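Local coordinates for protein glutathione S-transferase (Pseudomonas fluorescens, PDB 3M3M) that binds glutathione and probably catalyses its conjugation to electrophilic substrates, as members of the glutathione S-transferase family do, at residues G8-G13 with Y29-V34; N14-K19 with L164-H169; L20-L25 with N74-G79; E68-L73 with F98-S103. One frame throughout, in Å; residues are numbered along the deposited sequence.

Interaction 1. Residues G8-G13 with Y29-V34; sequences GDYRSG and YEWQAV. With GSH (glutathione), chain B.
Tyr-10 lies flat on the indole of Trp-31, ring over ring, in a face-to-face stack. The tyrosine ring and the five-membered ring of the indole are tilted by only 10° and their centroids are 3.8 Å apart. The two side chains run past each other in opposite directions, so that Tyr-10 CE1 sits over the centre of the indole while Tyr-10 OH reaches back to 3.3 Å from Trp-31 CG. CG of Trp-31 is anti to its backbone N (chi1 -171°), which starts the indole out toward segment 8-13. Gly-8 passes over the opposite indole face, and a beta carbon there would run into Trp-31 CZ2. Beside the stack the backbones continue the parallel pairing of strands 4-8 and 29-33 in this thioredoxin-like domain: Gly-8 N donates to Gln-32 O (3.0 Å) and Val-34 N to Gly-8 O (2.8 Å). Waters also bridge the segments. One accepts from both the backbone N of Tyr-10 and Trp-31 NE1 (3.2 Å to the latter), and another bridges the hydroxyls of Tyr-10 and Tyr-29. Beyond Gly-8, OD1 of Asp-9 accepts from Arg-11 N in an Asx turn, and the chain then reaches Ser-12, N-cap of helix 13-24 and part of the glutathione pocket. Backbone bonds thus fix the strand register, while dispersion between rings and shared waters hold the loop that leads into the pocket.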
# COMPACT_ATOMS: atom_id res chain seq x y z
N GLY A 8 5.28 -7.93 -9.64
CA GLY A 8 4.83 -6.59 -9.24
C GLY A 8 5.17 -5.52 -10.27
O GLY A 8 5.86 -5.80 -11.28
N ASP A 9 4.70 -4.30 -9.98
CA ASP A 9 5.01 -3.10 -10.73
C ASP A 9 5.43 -2.10 -9.67
O ASP A 9 4.68 -1.76 -8.79
CB ASP A 9 3.79 -2.69 -11.49
CG ASP A 9 3.93 -1.29 -12.24
OD1 ASP A 9 4.92 -0.56 -12.07
OD2 ASP A 9 2.99 -1.04 -13.09
N TYR A 10 6.67 -1.59 -9.73
CA TYR A 10 7.05 -0.64 -8.67
C TYR A 10 6.16 0.57 -8.56
O TYR A 10 6.08 1.15 -7.44
CB TYR A 10 8.51 -0.14 -8.87
CG TYR A 10 9.54 -1.18 -8.64
CD1 TYR A 10 9.70 -1.77 -7.38
CD2 TYR A 10 10.38 -1.62 -9.71
CE1 TYR A 10 10.71 -2.75 -7.16
CE2 TYR A 10 11.38 -2.61 -9.50
CZ TYR A 10 11.52 -3.16 -8.23
OH TYR A 10 12.54 -4.10 -8.00
N ARG A 11 5.50 1.01 -9.66
CA ARG A 11 4.58 2.15 -9.59
C ARG A 11 3.26 1.87 -8.92
O ARG A 11 2.50 2.78 -8.62
CB ARG A 11 4.31 2.75 -10.99
CG ARG A 11 5.60 3.49 -11.29
CD ARG A 11 5.40 4.37 -12.43
NE ARG A 11 6.54 5.28 -12.69
CZ ARG A 11 7.73 4.93 -13.25
NH1 ARG A 11 8.06 3.67 -13.54
NH2 ARG A 11 8.63 5.85 -13.45
N SER A 12 2.98 0.61 -8.69
CA SER A 12 1.73 0.26 -8.01
C SER A 12 1.92 0.39 -6.49
O SER A 12 2.87 -0.21 -5.97
CB SER A 12 1.43 -1.22 -8.30
OG SER A 12 0.52 -1.80 -7.29
N GLY A 13 1.07 1.17 -5.83
CA GLY A 13 1.15 1.35 -4.41
C GLY A 13 1.04 0.00 -3.71
O GLY A 13 1.74 -0.23 -2.71
N TYR A 29 15.25 -10.74 -2.23
CA TYR A 29 14.16 -11.07 -3.21
C TYR A 29 14.54 -10.91 -4.64
O TYR A 29 15.40 -10.04 -4.99
CB TYR A 29 12.89 -10.21 -2.91
CG TYR A 29 13.12 -8.73 -2.98
CD1 TYR A 29 12.73 -8.02 -4.17
CD2 TYR A 29 13.65 -8.00 -1.85
CE1 TYR A 29 12.95 -6.62 -4.24
CE2 TYR A 29 13.85 -6.63 -1.91
CZ TYR A 29 13.47 -5.95 -3.13
OH TYR A 29 13.69 -4.61 -3.21
N GLU A 30 13.79 -11.60 -5.51
CA GLU A 30 13.86 -11.32 -6.91
C GLU A 30 12.53 -10.54 -7.25
O GLU A 30 11.51 -10.84 -6.66
CB GLU A 30 13.86 -12.68 -7.62
CG GLU A 30 13.72 -12.57 -9.15
CD GLU A 30 13.71 -13.96 -9.88
OE1 GLU A 30 13.90 -15.04 -9.21
OE2 GLU A 30 13.51 -13.91 -11.11
N TRP A 31 12.61 -9.60 -8.14
CA TRP A 31 11.41 -8.84 -8.58
C TRP A 31 11.16 -9.17 -10.03
O TRP A 31 12.05 -8.96 -10.88
CB TRP A 31 11.62 -7.35 -8.37
CG TRP A 31 10.37 -6.51 -8.59
CD1 TRP A 31 9.87 -5.98 -9.78
CD2 TRP A 31 9.54 -6.00 -7.54
NE1 TRP A 31 8.74 -5.18 -9.51
CE2 TRP A 31 8.51 -5.19 -8.15
CE3 TRP A 31 9.56 -6.15 -6.15
CZ2 TRP A 31 7.48 -4.54 -7.40
CZ3 TRP A 31 8.54 -5.45 -5.37
CH2 TRP A 31 7.54 -4.67 -6.01
N GLN A 32 9.97 -9.68 -10.33
CA GLN A 32 9.56 -9.92 -11.72
C GLN A 32 8.59 -8.82 -12.12
O GLN A 32 7.48 -8.78 -11.56
CB GLN A 32 8.96 -11.32 -11.85
CG GLN A 32 8.30 -11.59 -13.22
CD GLN A 32 9.28 -11.52 -14.36
OE1 GLN A 32 10.19 -12.34 -14.41
NE2 GLN A 32 9.13 -10.51 -15.28
N ALA A 33 8.99 -7.89 -13.02
CA ALA A 33 8.11 -6.80 -13.46
C ALA A 33 6.92 -7.39 -14.18
O ALA A 33 7.08 -8.32 -14.97
CB ALA A 33 8.91 -5.88 -14.47
N VAL A 34 5.71 -6.89 -13.89
CA VAL A 34 4.46 -7.29 -14.55
C VAL A 34 3.88 -6.00 -15.16
O VAL A 34 3.80 -4.97 -14.44
CB VAL A 34 3.51 -7.84 -13.48
CG1 VAL A 34 2.10 -8.11 -14.05
CG2 VAL A 34 4.10 -9.11 -12.87
N1 GSH B . -6.67 -6.01 -2.99
CA1 GSH B . -5.43 -6.20 -3.85
C1 GSH B . -4.14 -6.01 -3.04
O11 GSH B . -3.14 -6.72 -3.37
O12 GSH B . -4.12 -5.13 -2.14
CB1 GSH B . -5.55 -5.13 -4.98
CG1 GSH B . -4.34 -5.28 -5.84
CD1 GSH B . -4.51 -4.53 -7.17
OE1 GSH B . -5.67 -3.81 -7.44
N2 GSH B . -3.53 -4.56 -8.12
CA2 GSH B . -3.71 -3.84 -9.38
C2 GSH B . -3.82 -4.85 -10.44
O2 GSH B . -3.04 -5.92 -10.35
CB2 GSH B . -2.43 -2.97 -9.57
SG2 GSH B . -2.29 -1.68 -8.21
N3 GSH B . -4.68 -4.69 -11.43
CA3 GSH B . -4.68 -5.70 -12.50
C3 GSH B . -6.08 -6.05 -12.99
O31 GSH B . -6.24 -6.59 -14.13
O32 GSH B . -7.05 -5.85 -12.24
O HOH W 1 1.90 -2.84 -14.66
O HOH W 2 8.32 -3.16 -11.90
O HOH W 3 13.68 -3.33 -5.46

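Interaction 2. Residues N14-K19 with L164-H169; sequences NCYKIK and LYAYTH. With GSH (glutathione), chain B.
Tyr-16 and Ala-166 meet at the interface between the thioredoxin-like domain and the helical C-terminal domain of the glutathione S-transferase fold, where helix 13-24 crosses helix 159-168. The short axes approach to 8.3 Å at 129°. CG of Tyr-16 is anti to the backbone N (chi1 177°), which carries the ring toward helix 159-168, and its CD2 comes to 3.8 Å from Ala-166 CA. Tyr-165 CE2 lies at the ring's edge, in plane, 3.6 Å from Tyr-16 OH, which is hydrogen-bonded to Val-198 O. Ala-166 CB also packs on Lys-17 CG (3.5 Å), the small residue letting the helices close in, while the lysine's amino group goes on to Glu-100. His-169 brings CE1 to 3.4 Å from Tyr-16 CE2, the two rings oblique. Its ND1 donates to Ala-166 O at 2.8 Å, which helps set the rotation of the imidazole, and Tyr-165 CE2 lies over one imidazole face. An alanine in place of His-169 would probably open a gap beside Tyr-16 CE2 and deprive Ala-166 O of the imidazole donor. At the pocket end Tyr-167 OH accepts a weak bond from Asn-14 N (3.4 Å) and stands 3.3 Å from SG2 of glutathione.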
# COMPACT_ATOMS: atom_id res chain seq x y z
N ASN A 14 0.15 -0.88 -4.18
CA ASN A 14 0.01 -2.20 -3.54
C ASN A 14 1.31 -3.02 -3.59
O ASN A 14 1.66 -3.72 -2.64
CB ASN A 14 -1.15 -2.99 -4.15
CG ASN A 14 -2.48 -2.29 -3.85
OD1 ASN A 14 -3.26 -1.99 -4.80
ND2 ASN A 14 -2.73 -2.04 -2.56
N CYS A 15 2.07 -2.87 -4.68
CA CYS A 15 3.36 -3.56 -4.80
C CYS A 15 4.47 -2.84 -4.02
O CYS A 15 5.38 -3.52 -3.46
CB CYS A 15 3.75 -3.59 -6.31
SG CYS A 15 2.59 -4.62 -7.27
N TYR A 16 4.44 -1.49 -3.98
CA TYR A 16 5.37 -0.76 -3.15
C TYR A 16 5.34 -1.20 -1.67
O TYR A 16 6.38 -1.32 -0.98
CB TYR A 16 5.08 0.75 -3.25
CG TYR A 16 5.98 1.59 -2.34
CD1 TYR A 16 7.38 1.29 -2.16
CD2 TYR A 16 5.39 2.66 -1.64
CE1 TYR A 16 8.18 2.11 -1.28
CE2 TYR A 16 6.17 3.48 -0.76
CZ TYR A 16 7.58 3.19 -0.64
OH TYR A 16 8.33 3.95 0.25
N LYS A 17 4.13 -1.50 -1.13
CA LYS A 17 4.07 -2.04 0.21
C LYS A 17 5.00 -3.21 0.42
O LYS A 17 5.65 -3.27 1.49
CB LYS A 17 2.65 -2.65 0.49
CG LYS A 17 1.53 -1.61 0.51
CD LYS A 17 0.18 -2.32 0.42
CE LYS A 17 -0.93 -1.29 0.30
NZ LYS A 17 -2.31 -1.95 0.21
N ILE A 18 5.12 -4.10 -0.58
CA ILE A 18 5.93 -5.32 -0.44
C ILE A 18 7.44 -4.98 -0.64
O ILE A 18 8.30 -5.49 0.13
CB ILE A 18 5.45 -6.36 -1.42
CG1 ILE A 18 3.89 -6.57 -1.30
CG2 ILE A 18 6.16 -7.69 -1.13
CD1 ILE A 18 3.36 -6.68 0.16
N LYS A 19 7.73 -4.12 -1.59
CA LYS A 19 9.17 -3.64 -1.74
C LYS A 19 9.60 -3.05 -0.39
O LYS A 19 10.70 -3.34 0.12
CB LYS A 19 9.24 -2.56 -2.85
CG LYS A 19 10.71 -2.03 -2.98
CD LYS A 19 10.75 -0.76 -3.85
CE LYS A 19 12.23 -0.20 -3.85
NZ LYS A 19 12.31 1.00 -4.79
N LEU A 164 -1.02 2.04 4.61
CA LEU A 164 -1.59 3.36 4.28
C LEU A 164 -0.56 4.35 3.69
O LEU A 164 -0.96 5.28 2.94
CB LEU A 164 -2.31 3.97 5.50
CG LEU A 164 -3.69 3.23 5.66
CD1 LEU A 164 -4.21 3.23 6.98
CD2 LEU A 164 -4.70 3.83 4.71
N TYR A 165 0.75 4.16 3.96
CA TYR A 165 1.74 5.09 3.42
C TYR A 165 1.85 4.91 1.93
O TYR A 165 2.09 5.90 1.22
CB TYR A 165 3.09 4.78 4.06
CG TYR A 165 4.20 5.68 3.57
CD1 TYR A 165 4.36 7.01 4.12
CD2 TYR A 165 5.06 5.24 2.56
CE1 TYR A 165 5.36 7.85 3.64
CE2 TYR A 165 6.06 6.13 2.05
CZ TYR A 165 6.16 7.39 2.58
OH TYR A 165 7.17 8.23 2.06
N ALA A 166 1.67 3.66 1.46
CA ALA A 166 2.01 3.36 0.06
C ALA A 166 1.27 4.29 -0.92
O ALA A 166 1.94 4.86 -1.80
CB ALA A 166 1.74 1.84 -0.29
N TYR A 167 -0.05 4.44 -0.82
CA TYR A 167 -0.68 5.37 -1.69
C TYR A 167 -0.78 6.77 -1.05
O TYR A 167 -0.89 7.74 -1.80
CB TYR A 167 -2.13 4.90 -2.02
CG TYR A 167 -2.05 3.82 -3.12
CD1 TYR A 167 -1.80 4.20 -4.46
CD2 TYR A 167 -2.34 2.51 -2.79
CE1 TYR A 167 -1.75 3.18 -5.49
CE2 TYR A 167 -2.36 1.50 -3.80
CZ TYR A 167 -2.08 1.85 -5.12
OH TYR A 167 -2.02 0.80 -6.11
N THR A 168 -0.87 6.84 0.27
CA THR A 168 -1.04 8.24 0.78
C THR A 168 0.16 9.13 0.36
O THR A 168 -0.04 10.29 0.04
CB THR A 168 -1.23 8.27 2.28
OG1 THR A 168 -2.37 7.46 2.66
CG2 THR A 168 -1.51 9.73 2.78
N HIS A 169 1.36 8.60 0.42
CA HIS A 169 2.54 9.41 0.09
C HIS A 169 2.54 9.95 -1.35
O HIS A 169 3.29 10.93 -1.59
CB HIS A 169 3.86 8.66 0.46
CG HIS A 169 4.48 7.92 -0.67
ND1 HIS A 169 3.96 6.76 -1.19
CD2 HIS A 169 5.63 8.16 -1.36
CE1 HIS A 169 4.75 6.30 -2.15
NE2 HIS A 169 5.76 7.16 -2.30
N1 GSH B . -6.67 -6.01 -2.99
CA1 GSH B . -5.43 -6.20 -3.85
C1 GSH B . -4.14 -6.01 -3.04
O11 GSH B . -3.14 -6.72 -3.37
O12 GSH B . -4.12 -5.13 -2.14
CB1 GSH B . -5.55 -5.13 -4.98
CG1 GSH B . -4.34 -5.28 -5.84
CD1 GSH B . -4.51 -4.53 -7.17
OE1 GSH B . -5.67 -3.81 -7.44
N2 GSH B . -3.53 -4.56 -8.12
CA2 GSH B . -3.71 -3.84 -9.38
C2 GSH B . -3.82 -4.85 -10.44
O2 GSH B . -3.04 -5.92 -10.35
CB2 GSH B . -2.43 -2.97 -9.57
SG2 GSH B . -2.29 -1.68 -8.21
N3 GSH B . -4.68 -4.69 -11.43
CA3 GSH B . -4.68 -5.70 -12.50
C3 GSH B . -6.08 -6.05 -12.99
O31 GSH B . -6.24 -6.59 -14.13
O32 GSH B . -7.05 -5.85 -12.24

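Interaction 3. Residues L20-L25 with N74-G79; sequences LMLNLL and NFLADG
Met-21 and Leu-25, which both touch Leu-76, stand on a helical turn whose shortest backbone bond runs from Leu-24 N to Leu-20 O at 2.8 Å; the next, from Leu-25 N to Met-21 O, measures 3.1 Å. The turn closes helix 13-24, which together with helix 69-77 packs on one face of the sheet in the thioredoxin-like domain. No hydrogen bond joins the two segments, and the contact is mostly one of aliphatic side chains, with one methyl against a backbone oxygen. Leu-76 is the centre of it. Its side chain slides past that of Met-21 in the opposite direction, with Leu-76 CB 3.6 Å from Met-21 CG. CG of Leu-76 stands anti to the carbonyl carbon (chi1 -65°), and from there CD1 reaches Leu-22 CD2 at 3.9 Å, the two leucines crossing at a slant. Met-21 is present as selenomethionine, and its chain bends at chi2 and chi3 before SE comes near the methyl of Ala-77. Leu-22 and Leu-76 both touch Tyr-4 of strand 4-8, so the leucine pair lies where the helices meet the sheet. Met-21 and Ala-77 also touch Ile-159 of helix 159-168, which carries the packing into the C-terminal domain. Near the helix ends, Leu-25 extends one methyl over the backbone, placing CD1 3.5 Å from Leu-76 O.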
# COMPACT_ATOMS: atom_id res chain seq x y z
N LEU A 20 8.78 -2.13 0.14
CA LEU A 20 9.16 -1.50 1.42
C LEU A 20 9.34 -2.51 2.56
O LEU A 20 10.37 -2.51 3.27
CB LEU A 20 8.04 -0.49 1.82
CG LEU A 20 8.31 0.33 3.11
CD1 LEU A 20 9.83 0.99 3.18
CD2 LEU A 20 7.22 1.47 3.16
N MSE A 21 8.35 -3.41 2.70
CA MSE A 21 8.47 -4.44 3.79
C MSE A 21 9.71 -5.35 3.66
O MSE A 21 10.42 -5.55 4.66
CB MSE A 21 7.22 -5.28 3.77
CG MSE A 21 7.14 -6.40 4.82
SE MSE A 21 6.58 -5.63 6.57
CE MSE A 21 8.27 -4.91 7.29
N LEU A 22 9.99 -5.82 2.44
CA LEU A 22 11.17 -6.65 2.24
C LEU A 22 12.46 -5.91 2.63
O LEU A 22 13.36 -6.50 3.31
CB LEU A 22 11.21 -7.20 0.79
CG LEU A 22 10.08 -8.23 0.49
CD1 LEU A 22 9.98 -8.30 -1.04
CD2 LEU A 22 10.48 -9.59 1.11
N ASN A 23 12.57 -4.66 2.19
CA ASN A 23 13.79 -3.86 2.55
C ASN A 23 13.87 -3.53 4.04
O ASN A 23 14.94 -3.61 4.64
CB ASN A 23 13.91 -2.59 1.66
CG ASN A 23 14.33 -2.96 0.26
OD1 ASN A 23 15.56 -3.03 -0.00
ND2 ASN A 23 13.40 -3.31 -0.60
N LEU A 24 12.74 -3.21 4.66
CA LEU A 24 12.78 -2.85 6.09
C LEU A 24 13.28 -4.09 6.89
O LEU A 24 14.01 -3.91 7.85
CB LEU A 24 11.37 -2.53 6.62
CG LEU A 24 10.95 -1.14 6.20
CD1 LEU A 24 9.36 -1.04 6.49
CD2 LEU A 24 11.74 0.02 6.98
N LEU A 25 12.95 -5.29 6.42
CA LEU A 25 13.35 -6.51 7.11
C LEU A 25 14.64 -7.18 6.59
O LEU A 25 15.03 -8.26 7.12
CB LEU A 25 12.22 -7.58 7.07
CG LEU A 25 11.12 -7.15 8.07
CD1 LEU A 25 9.80 -7.88 7.70
CD2 LEU A 25 11.49 -7.32 9.56
N ASN A 74 1.24 -9.21 6.31
CA ASN A 74 1.14 -10.02 7.56
C ASN A 74 2.12 -11.21 7.58
O ASN A 74 2.71 -11.51 8.69
CB ASN A 74 -0.29 -10.50 7.73
CG ASN A 74 -1.19 -9.42 8.46
OD1 ASN A 74 -1.25 -9.38 9.68
ND2 ASN A 74 -1.74 -8.49 7.72
N PHE A 75 2.23 -11.93 6.46
CA PHE A 75 3.14 -13.10 6.40
C PHE A 75 4.59 -12.63 6.67
O PHE A 75 5.31 -13.27 7.48
CB PHE A 75 3.09 -13.67 5.03
CG PHE A 75 3.98 -14.77 4.80
CD1 PHE A 75 3.70 -16.02 5.40
CD2 PHE A 75 5.19 -14.61 4.02
CE1 PHE A 75 4.57 -17.15 5.15
CE2 PHE A 75 6.03 -15.76 3.80
CZ PHE A 75 5.74 -16.96 4.43
N LEU A 76 5.02 -11.54 6.00
CA LEU A 76 6.44 -11.09 6.16
C LEU A 76 6.74 -10.56 7.54
O LEU A 76 7.86 -10.74 8.10
CB LEU A 76 6.80 -10.01 5.10
CG LEU A 76 6.75 -10.55 3.69
CD1 LEU A 76 6.91 -9.44 2.60
CD2 LEU A 76 7.80 -11.68 3.48
N ALA A 77 5.77 -9.91 8.14
CA ALA A 77 5.97 -9.15 9.42
C ALA A 77 5.80 -10.02 10.67
O ALA A 77 6.05 -9.58 11.81
CB ALA A 77 5.00 -7.94 9.53
N ASP A 78 5.19 -11.20 10.49
CA ASP A 78 4.70 -11.88 11.72
C ASP A 78 5.97 -12.25 12.53
O ASP A 78 6.99 -12.71 11.97
CB ASP A 78 3.93 -13.11 11.35
CG ASP A 78 3.63 -13.98 12.56
OD1 ASP A 78 4.21 -15.12 12.58
OD2 ASP A 78 2.98 -13.41 13.50
N GLY A 79 5.89 -11.98 13.84
CA GLY A 79 7.07 -12.17 14.72
C GLY A 79 8.06 -11.04 14.73
O GLY A 79 9.12 -11.19 15.36

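Interaction 4. Residues E68-L73 with F98-S103; sequences ESNAIL and FFEQYS. With NA (sodium ion), chain C; GSH (glutathione), chain B.
The SNAIL/TRAIL motif of glutathione S-transferases, here Ser-69 to Leu-73 at the start of helix 69-77, meets the long helix 87-117 through Asn-70 and Glu-100. Asn-70 ND2 donates to Glu-100 OE1 at 2.9 Å, with 156° at the hydrogen. The bond arrives nearly along the C-O axis of the carboxylate, whose plane is turned 56° from the amide. Asn-70 and Gln-101 reach toward each other tip to tip, ND2 of the asparagine coming to 3.3 Å from CG of the glutamine. The same helix start holds the glutamyl end of glutathione. Glu-68 OE1 accepts from the ligand's amino N1 at 2.7 Å and binds the sodium ion at 2.9 Å; carboxylate O12 of glutathione lies 2.8 Å from the same ion. Ser-69 grips that carboxylate twice, its backbone N donating to O11 (2.8 Å) and its hydroxyl OG to O12 (2.7 Å). This binding at the helix N-terminus would let the helix dipole favour the negative charge. A leucine in place of Asn-70 would probably leave Glu-100 OE1 without this donor and Lys-17 NZ without the OD1 acceptor, setting the glutamate freer to turn. Lys-17, from helix 13-24, also forms a salt bridge with Glu-100 OE2. The short axes run almost antiparallel, at 171°, and stay 11.3 Å apart, so long polar side chains span the distance. Helix 159-168 flanks them, with Ala-163 against Asn-70 and Leu-164 against Glu-100.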
# COMPACT_ATOMS: atom_id res chain seq x y z
N GLU A 68 -2.83 -10.76 -2.29
CA GLU A 68 -3.30 -9.66 -1.48
C GLU A 68 -2.11 -9.01 -0.74
O GLU A 68 -1.59 -9.55 0.10
CB GLU A 68 -4.40 -10.07 -0.53
CG GLU A 68 -5.71 -10.38 -1.23
CD GLU A 68 -6.33 -9.19 -1.93
OE1 GLU A 68 -6.29 -8.13 -1.39
OE2 GLU A 68 -6.90 -9.44 -2.94
N SER A 69 -1.80 -7.80 -1.13
CA SER A 69 -0.67 -7.07 -0.56
C SER A 69 -0.77 -7.03 0.94
O SER A 69 0.25 -7.21 1.60
CB SER A 69 -0.62 -5.60 -1.10
OG SER A 69 -1.79 -4.85 -0.77
N ASN A 70 -1.96 -6.79 1.49
CA ASN A 70 -2.01 -6.68 2.96
C ASN A 70 -1.83 -8.05 3.67
O ASN A 70 -1.34 -8.08 4.80
CB ASN A 70 -3.28 -6.00 3.44
CG ASN A 70 -3.28 -4.50 3.15
OD1 ASN A 70 -2.30 -3.92 2.71
ND2 ASN A 70 -4.44 -3.88 3.34
N ALA A 71 -2.19 -9.15 2.96
CA ALA A 71 -1.95 -10.51 3.58
C ALA A 71 -0.46 -10.82 3.48
O ALA A 71 0.13 -11.30 4.43
CB ALA A 71 -2.76 -11.59 2.83
N ILE A 72 0.12 -10.40 2.37
CA ILE A 72 1.61 -10.57 2.24
C ILE A 72 2.35 -9.78 3.33
O ILE A 72 3.30 -10.32 3.95
CB ILE A 72 2.08 -10.18 0.80
CG1 ILE A 72 1.46 -11.14 -0.25
CG2 ILE A 72 3.68 -10.21 0.79
CD1 ILE A 72 1.51 -10.45 -1.66
N LEU A 73 1.93 -8.56 3.66
CA LEU A 73 2.54 -7.83 4.75
C LEU A 73 2.43 -8.63 6.05
O LEU A 73 3.40 -8.70 6.84
CB LEU A 73 1.88 -6.45 4.95
CG LEU A 73 2.10 -5.41 3.82
CD1 LEU A 73 1.30 -4.13 4.14
CD2 LEU A 73 3.66 -5.13 3.77
N PHE A 98 -7.91 -3.28 6.76
CA PHE A 98 -9.18 -3.47 6.05
C PHE A 98 -9.72 -2.10 5.68
O PHE A 98 -10.30 -1.93 4.61
CB PHE A 98 -10.11 -4.29 6.96
CG PHE A 98 -9.70 -5.72 7.03
CD1 PHE A 98 -9.78 -6.49 5.87
CD2 PHE A 98 -9.26 -6.32 8.22
CE1 PHE A 98 -9.39 -7.85 5.88
CE2 PHE A 98 -8.87 -7.63 8.28
CZ PHE A 98 -8.93 -8.41 7.08
N PHE A 99 -9.61 -1.12 6.60
CA PHE A 99 -10.01 0.25 6.28
C PHE A 99 -9.28 0.74 5.04
O PHE A 99 -9.86 1.37 4.15
CB PHE A 99 -9.65 1.18 7.48
CG PHE A 99 -9.57 2.68 7.14
CD1 PHE A 99 -10.68 3.53 7.23
CD2 PHE A 99 -8.27 3.25 6.80
CE1 PHE A 99 -10.55 4.96 6.91
CE2 PHE A 99 -8.16 4.63 6.57
CZ PHE A 99 -9.24 5.46 6.62
N GLU A 100 -7.99 0.39 4.94
CA GLU A 100 -7.24 0.86 3.74
C GLU A 100 -7.78 0.24 2.41
O GLU A 100 -7.97 1.00 1.37
CB GLU A 100 -5.74 0.51 3.86
CG GLU A 100 -4.92 0.97 2.64
CD GLU A 100 -4.64 -0.17 1.62
OE1 GLU A 100 -4.71 -1.35 1.97
OE2 GLU A 100 -4.21 0.14 0.50
N GLN A 101 -8.15 -1.05 2.45
CA GLN A 101 -8.64 -1.72 1.26
C GLN A 101 -10.12 -1.25 0.92
O GLN A 101 -10.47 -1.22 -0.27
CB GLN A 101 -8.59 -3.26 1.49
CG GLN A 101 -7.14 -3.77 1.41
CD GLN A 101 -6.59 -3.70 -0.04
OE1 GLN A 101 -5.52 -3.02 -0.33
NE2 GLN A 101 -7.26 -4.37 -0.94
N TYR A 102 -10.91 -0.84 1.94
CA TYR A 102 -12.36 -0.61 1.70
C TYR A 102 -12.65 0.90 1.50
O TYR A 102 -13.41 1.32 0.62
CB TYR A 102 -13.19 -1.17 2.88
CG TYR A 102 -14.65 -1.20 2.47
CD1 TYR A 102 -15.12 -2.28 1.75
CD2 TYR A 102 -15.50 -0.11 2.74
CE1 TYR A 102 -16.44 -2.35 1.26
CE2 TYR A 102 -16.85 -0.17 2.27
CZ TYR A 102 -17.28 -1.32 1.56
OH TYR A 102 -18.59 -1.36 1.04
N SER A 103 -11.99 1.72 2.31
CA SER A 103 -12.32 3.14 2.45
C SER A 103 -11.31 4.10 1.86
O SER A 103 -11.59 5.28 1.83
CB SER A 103 -12.50 3.46 3.97
OG SER A 103 -13.73 2.80 4.43
NA NA C . -4.64 -6.48 0.31
N1 GSH B . -6.67 -6.01 -2.99
CA1 GSH B . -5.43 -6.20 -3.85
C1 GSH B . -4.14 -6.01 -3.04
O11 GSH B . -3.14 -6.72 -3.37
O12 GSH B . -4.12 -5.13 -2.14
CB1 GSH B . -5.55 -5.13 -4.98
CG1 GSH B . -4.34 -5.28 -5.84
CD1 GSH B . -4.51 -4.53 -7.17
OE1 GSH B . -5.67 -3.81 -7.44
N2 GSH B . -3.53 -4.56 -8.12
CA2 GSH B . -3.71 -3.84 -9.38
C2 GSH B . -3.82 -4.85 -10.44
O2 GSH B . -3.04 -5.92 -10.35
CB2 GSH B . -2.43 -2.97 -9.57
SG2 GSH B . -2.29 -1.68 -8.21
N3 GSH B . -4.68 -4.69 -11.43
CA3 GSH B . -4.68 -5.70 -12.50
C3 GSH B . -6.08 -6.05 -12.99
O31 GSH B . -6.24 -6.59 -14.13
O32 GSH B . -7.05 -5.85 -12.24

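Interactions 1 and 3 lie within the thioredoxin-like domain, whereas interactions 2 and 4 join it to the helical domain. Helix 13-24 serves both interaction 2 and interaction 3, and helix 69-77 both 3 and 4. Interaction 2 is the most central, buried and largely aromatic; interaction 3, farther out, is buried and built almost entirely of apolar groups. Interaction 1 is only partly buried and uses waters and strand bonds, while interaction 4 is buried yet polar, built round ligand and ion. Glutathione touches 1, 2 and 4. Lys-17 connects 2 with 4, and a probable hydrogen bond between Tyr-29 and Asn-23 joins 1 to 3.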